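Local structure of fucose-binding lectin (Kordia periserrulae, 6HTN) at residues A[68-72]-A[98-104]. The protein is a beta-propeller lectin seen to bind methyl alpha-L-fucopyranoside in several pockets, and probably recognises fucose-bearing carbohydrates. Sequence-based numbering, arbitrary orientation.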
# COMPACT_ATOMS: atom_id res chain seq x y z
N VAL A 68 9.77 2.58 -18.47
CA VAL A 68 9.35 2.74 -17.06
C VAL A 68 7.83 2.71 -17.05
O VAL A 68 7.19 3.36 -17.89
CB VAL A 68 9.90 4.09 -16.51
CG1 VAL A 68 9.45 4.38 -15.14
CG2 VAL A 68 11.39 4.11 -16.56
N TYR A 69 7.25 1.98 -16.11
CA TYR A 69 5.80 1.74 -15.99
C TYR A 69 5.31 2.09 -14.59
O TYR A 69 5.87 1.60 -13.60
CB TYR A 69 5.49 0.26 -16.33
CG TYR A 69 5.94 -0.16 -17.71
CD1 TYR A 69 5.13 0.08 -18.81
CD2 TYR A 69 7.21 -0.68 -17.91
CE1 TYR A 69 5.57 -0.24 -20.09
CE2 TYR A 69 7.67 -0.98 -19.18
CZ TYR A 69 6.85 -0.74 -20.27
OH TYR A 69 7.33 -0.98 -21.54
N ALA A 70 4.30 2.93 -14.52
CA ALA A 70 3.72 3.36 -13.25
C ALA A 70 2.23 3.50 -13.42
O ALA A 70 1.72 3.38 -14.52
CB ALA A 70 4.33 4.68 -12.80
N ILE A 71 1.53 3.75 -12.33
CA ILE A 71 0.09 4.10 -12.38
C ILE A 71 -0.03 5.62 -12.44
O ILE A 71 0.53 6.32 -11.58
CB ILE A 71 -0.67 3.51 -11.19
CG1 ILE A 71 -0.40 2.01 -11.02
CG2 ILE A 71 -2.15 3.82 -11.37
CD1 ILE A 71 -0.55 1.22 -12.30
N GLY A 72 -0.71 6.11 -13.47
CA GLY A 72 -0.89 7.57 -13.59
C GLY A 72 -2.02 8.08 -12.70
O GLY A 72 -2.69 7.30 -12.04
N GLY A 98 -4.51 -0.01 -13.62
CA GLY A 98 -3.54 -0.70 -12.77
C GLY A 98 -3.76 -0.37 -11.33
O GLY A 98 -4.02 0.77 -11.01
N ALA A 99 -3.67 -1.38 -10.48
CA ALA A 99 -3.97 -1.26 -9.06
C ALA A 99 -2.74 -1.59 -8.23
O ALA A 99 -2.86 -1.74 -7.06
CB ALA A 99 -5.16 -2.15 -8.78
N SER A 100 -1.59 -1.75 -8.87
CA SER A 100 -0.34 -2.17 -8.24
C SER A 100 0.82 -1.54 -9.03
O SER A 100 0.62 -1.27 -10.17
CB SER A 100 -0.27 -3.70 -8.11
OG SER A 100 -0.24 -4.33 -9.41
N THR A 101 1.96 -1.37 -8.40
CA THR A 101 3.19 -0.89 -9.05
C THR A 101 3.53 -1.93 -10.09
O THR A 101 3.80 -3.07 -9.72
CB THR A 101 4.34 -0.68 -8.08
OG1 THR A 101 3.98 0.35 -7.16
CG2 THR A 101 5.61 -0.33 -8.80
N PRO A 102 3.59 -1.58 -11.38
CA PRO A 102 3.80 -2.62 -12.39
C PRO A 102 5.20 -3.19 -12.31
O PRO A 102 6.18 -2.50 -11.92
CB PRO A 102 3.64 -1.87 -13.72
CG PRO A 102 2.76 -0.68 -13.38
CD PRO A 102 3.16 -0.31 -11.99
N ASP A 103 5.30 -4.47 -12.67
CA ASP A 103 6.58 -5.13 -12.92
C ASP A 103 6.79 -5.21 -14.43
O ASP A 103 5.81 -5.31 -15.17
CB ASP A 103 6.57 -6.57 -12.39
CG ASP A 103 6.68 -6.64 -10.87
OD1 ASP A 103 7.47 -5.87 -10.29
OD2 ASP A 103 5.91 -7.47 -10.27
N ALA A 104 8.04 -5.21 -14.84
CA ALA A 104 8.33 -5.30 -16.29
C ALA A 104 9.62 -6.08 -16.50
O ALA A 104 10.53 -6.03 -15.67
CB ALA A 104 8.47 -3.95 -16.91
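Pro102 packs against the backbone of strand 64-71, between the side chains of Tyr69 and Ile71. Its CB, CG and CD all face the strand. Pro102 CD lies 3.7 Å from Tyr69 O, and Pro102 CB is 3.8 Å from Tyr69 CB. On the other flank Pro102 CG comes to 4.0 Å from Ile71 CD1. Val118, on strand 114-121, packs against the same proline. Tyr69 holds CG beside its backbone N, and this chi1 of -58° slants the ring back toward the Val68 end, so that its CD2-CE2 side passes Ala104. There Ala104 CB lies 3.6 Å from Tyr69 CD2, oblique to the ring. A hydrogen bond between Tyr69 OH and Glu79 OE2 holds the phenol end at the fucoside pocket to which Glu79 belongs. Ile71 works at the other end. Its CD1 drops into the bend of 98-104, 3.6 Å from Gly98 CA and 3.5 Å from Ser100 O, and at Gly98 there is no side chain to stand in its way.

Outside the buried core of Tyr69, Ile71 and Pro102 the contact loosens. Ala99 and Thr101 are exposed and, like Ser100, direct their side chains away from the strand. Asp103 also turns outward, where its OD2 meets Gly2 N of the second subunit.

The strand belongs to one four-stranded antiparallel blade, and 98-104 leads into the first strand of the next. These two segments meet by apolar packing alone: Tyr69 OH and Ser100 OG are bonded outside them, the latter to Tyr121 N, while Ser100 N is buried without a partner. Their mutual fit thus probably rests on shape, and Tyr69 carries it to the edge of a sugar site.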